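Local coordinates for protein VP5 (Halorubrum pleomorphic virus 6, PDB 6QGL) that is an envelope protein of a haloarchaeal pleomorphic virus and probably drives fusion of the viral envelope with the host cell membrane, at residues S365-G369 against G370-I374; Y411-S414 against G415-T419. All blocks are in the same frame, centred on the assembly; numbering follows the deposited sequence.

How the contacts relate
Both contacts are tight local turns in one small beta region, with centres about 39 and 40 Å from the centre of the chain, and both are only partly buried. They meet directly: strands 371-374 and 409-412 are antiparallel neighbours in one sheet, with probable hydrogen bonds from Ala413 N to Gly370 O (2.7 Å) and from Ile372 N to Tyr411 O. In contact 1 a two-glycine hairpin turn relies on backbone bonds, a bridging water and a small Val-Ile apolar pair. Contact 2, where strand 409-412 runs out into a loop, draws more on polar side chains. Val367, Gly370, Ile372, Ala413 and Leu417 are buried, whereas Asp368, Gly369, Asp412 and Asp416 lie at the surface.

Contact 1: S365-G369 against G370-I374; sequences SGVDG and GTITI
A type I' beta turn from Asp368 to Thr371 reverses the chain here, with Gly369 and Gly370 at its two corners. Both have positive phi, 52° and 82°, a backbone shape that glycine adopts readily. The turn is closed by Thr371 N, which donates to Asp368 O at 2.9 Å; the hydrogen bond is fairly straight (159°) but comes in from above the carbonyl plane. With OG1 turned to the side of its own backbone N, Thr371 adds a weak bond to the same acceptor, OG1 lying 3.3 Å from Asp368 O. In the reverse direction the bond is weak too, Asp368 N lying 3.4 Å from Thr371 O.

Asp368 and Thr371 thus form a single antiparallel hydrogen-bonded pair of a short beta hairpin, whose arms continue into different sheets: 366-367 pairs with strand 422-431, 371-374 with strand 409-412. Beyond the pair, Val367 CA makes a CA-H...O contact with Thr371 O (3.4 Å), and a water bridges the diverging arms: its oxygen accepts from Thr373 N (2.9 Å) and lies in donating position, 2.8 Å from Gly366 O. Val367 and Ile372 point the same way, side by side, with Val367 CG2 4.1 Å from Ile372 CG1; Val424 touches Val367, while Val386 and Trp401 pack on Ile372.

Contact 2: Y411-S414 against G415-T419; sequences YDAS and GDLET
The phenol of Tyr411 reaches across to the turn that follows its strand to donate to the carboxylate of Asp416, five residues on, with Tyr411 OH 2.7 Å from Asp416 OD2. In this turn, whose backbone fits a type I beta turn from Ala413 to Asp416, Ala413 O accepts two backbone bonds. Leu417 N lies 2.9 Å from Ala413 O, nearly in line with the C=O, whereas Asp416 N, 3.2 Å from the same Ala413 O, sits well above the carbonyl plane with a more bent hydrogen bond (138°). Asp416 OD2 lies at the edge of the tyrosine ring, in its plane, and receives the hydroxyl on its syn side; ring and carboxylate planes are 23° apart. Tyr411 CG stands anti to the backbone N (chi1 173°), and from there the side chain crosses that of Asp416 at about a right angle.

Next to the phenol-carboxylate pair, Ala413 CB packs against Leu417 CD1 at 3.9 Å, and Leu417 also touches Glu392, whose carboxylate accepts from Glu418 N and Thr419 N. The start of the turn is held by an Asx turn: Asp412 OD1 accepts from Ser414 N at 3.3 Å on its anti side, and Ser414 OG donates to Asp412 OD1 nearly along its C-O axis, at 2.7 Å.

Contact 1: S365-G369 against G370-I374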
# COMPACT_ATOMS: atom_id res chain seq x y z
N SER A 365 32.19 18.98 7.46
CA SER A 365 32.56 20.34 7.08
C SER A 365 33.58 20.39 5.94
O SER A 365 33.37 21.10 4.97
CB SER A 365 33.07 21.12 8.29
OG SER A 365 33.28 22.49 7.98
N GLY A 366 34.65 19.61 6.06
CA GLY A 366 35.72 19.58 5.07
C GLY A 366 35.39 19.02 3.71
O GLY A 366 34.74 17.97 3.60
N VAL A 367 35.84 19.72 2.66
CA VAL A 367 35.75 19.30 1.26
C VAL A 367 37.22 19.13 0.86
O VAL A 367 37.90 20.10 0.52
CB VAL A 367 34.93 20.24 0.34
CG1 VAL A 367 34.94 19.76 -1.11
CG2 VAL A 367 33.49 20.36 0.82
N ASP A 368 37.73 17.90 1.04
CA ASP A 368 39.12 17.55 0.78
C ASP A 368 39.27 16.98 -0.62
O ASP A 368 38.64 15.96 -0.95
CB ASP A 368 39.64 16.57 1.86
CG ASP A 368 39.41 17.02 3.30
OD1 ASP A 368 39.88 18.13 3.66
OD2 ASP A 368 38.79 16.25 4.07
N GLY A 369 40.05 17.67 -1.46
CA GLY A 369 40.30 17.32 -2.85
C GLY A 369 39.05 17.08 -3.67
O GLY A 369 39.00 16.15 -4.48
N GLY A 370 38.02 17.90 -3.41
CA GLY A 370 36.71 17.82 -4.06
C GLY A 370 35.76 16.79 -3.48
O GLY A 370 34.63 16.69 -3.94
N THR A 371 36.20 16.02 -2.46
CA THR A 371 35.35 14.98 -1.87
C THR A 371 34.48 15.52 -0.73
O THR A 371 35.01 16.11 0.22
CB THR A 371 36.17 13.74 -1.48
OG1 THR A 371 37.14 13.48 -2.49
CG2 THR A 371 35.31 12.50 -1.28
N ILE A 372 33.16 15.31 -0.83
CA ILE A 372 32.15 15.69 0.16
C ILE A 372 31.70 14.41 0.87
O ILE A 372 31.37 13.43 0.21
CB ILE A 372 30.94 16.41 -0.53
CG1 ILE A 372 31.39 17.64 -1.33
CG2 ILE A 372 29.83 16.76 0.48
CD1 ILE A 372 30.45 18.04 -2.45
N THR A 373 31.70 14.41 2.22
CA THR A 373 31.30 13.24 3.01
C THR A 373 30.08 13.54 3.87
O THR A 373 30.02 14.58 4.52
CB THR A 373 32.49 12.68 3.82
OG1 THR A 373 33.66 12.66 3.01
CG2 THR A 373 32.23 11.28 4.36
N ILE A 374 29.10 12.61 3.87
CA ILE A 374 27.87 12.68 4.66
C ILE A 374 27.87 11.54 5.70
O ILE A 374 28.45 10.49 5.44
CB ILE A 374 26.59 12.72 3.76
CG1 ILE A 374 26.47 11.47 2.86
CG2 ILE A 374 26.56 14.02 2.94
CD1 ILE A 374 25.12 11.24 2.19
O HOH W 1 32.08 17.09 3.31

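Contact 2: Y411-S414 against G415-T419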
# COMPACT_ATOMS: atom_id res chain seq x y z
N TYR A 411 31.16 11.61 -2.20
CA TYR A 411 31.04 11.97 -3.62
C TYR A 411 32.20 12.91 -4.00
O TYR A 411 32.55 13.79 -3.23
CB TYR A 411 29.67 12.62 -3.92
CG TYR A 411 29.54 13.17 -5.33
CD1 TYR A 411 29.27 12.32 -6.40
CD2 TYR A 411 29.71 14.52 -5.60
CE1 TYR A 411 29.18 12.81 -7.71
CE2 TYR A 411 29.62 15.02 -6.90
CZ TYR A 411 29.36 14.16 -7.95
OH TYR A 411 29.27 14.65 -9.23
N ASP A 412 32.77 12.71 -5.21
CA ASP A 412 33.87 13.51 -5.75
C ASP A 412 33.33 14.61 -6.67
O ASP A 412 32.95 14.35 -7.82
CB ASP A 412 34.87 12.60 -6.50
CG ASP A 412 36.25 13.19 -6.74
OD1 ASP A 412 36.36 14.44 -6.82
OD2 ASP A 412 37.21 12.41 -6.88
N ALA A 413 33.28 15.84 -6.15
CA ALA A 413 32.76 17.01 -6.85
C ALA A 413 33.85 17.87 -7.50
O ALA A 413 33.65 19.07 -7.70
CB ALA A 413 31.91 17.85 -5.91
N SER A 414 34.99 17.25 -7.88
CA SER A 414 36.12 17.93 -8.52
C SER A 414 35.79 18.51 -9.90
O SER A 414 36.43 19.48 -10.33
CB SER A 414 37.33 17.01 -8.62
OG SER A 414 37.81 16.68 -7.32
N GLY A 415 34.81 17.92 -10.58
CA GLY A 415 34.35 18.35 -11.89
C GLY A 415 33.21 19.34 -11.83
O GLY A 415 32.94 20.04 -12.82
N ASP A 416 32.54 19.42 -10.67
CA ASP A 416 31.39 20.29 -10.40
C ASP A 416 31.76 21.63 -9.74
O ASP A 416 31.12 22.64 -10.04
CB ASP A 416 30.36 19.54 -9.55
CG ASP A 416 30.00 18.16 -10.06
OD1 ASP A 416 29.39 18.06 -11.14
OD2 ASP A 416 30.34 17.17 -9.37
N LEU A 417 32.76 21.63 -8.83
CA LEU A 417 33.18 22.83 -8.09
C LEU A 417 34.40 23.51 -8.70
O LEU A 417 35.27 22.83 -9.25
CB LEU A 417 33.48 22.50 -6.61
CG LEU A 417 32.35 21.92 -5.75
CD1 LEU A 417 32.91 21.30 -4.49
CD2 LEU A 417 31.31 22.97 -5.41
N GLU A 418 34.47 24.85 -8.58
CA GLU A 418 35.61 25.65 -9.04
C GLU A 418 36.72 25.57 -8.00
O GLU A 418 37.90 25.49 -8.36
CB GLU A 418 35.21 27.11 -9.28
CG GLU A 418 34.51 27.36 -10.60
CD GLU A 418 34.33 28.80 -11.03
OE1 GLU A 418 34.95 29.70 -10.40
OE2 GLU A 418 33.58 29.04 -12.00
N THR A 419 36.35 25.59 -6.70
CA THR A 419 37.29 25.45 -5.59
C THR A 419 36.98 24.11 -4.94
O THR A 419 35.90 23.92 -4.38
CB THR A 419 37.29 26.66 -4.63
OG1 THR A 419 36.16 26.60 -3.78
CG2 THR A 419 37.32 27.99 -5.36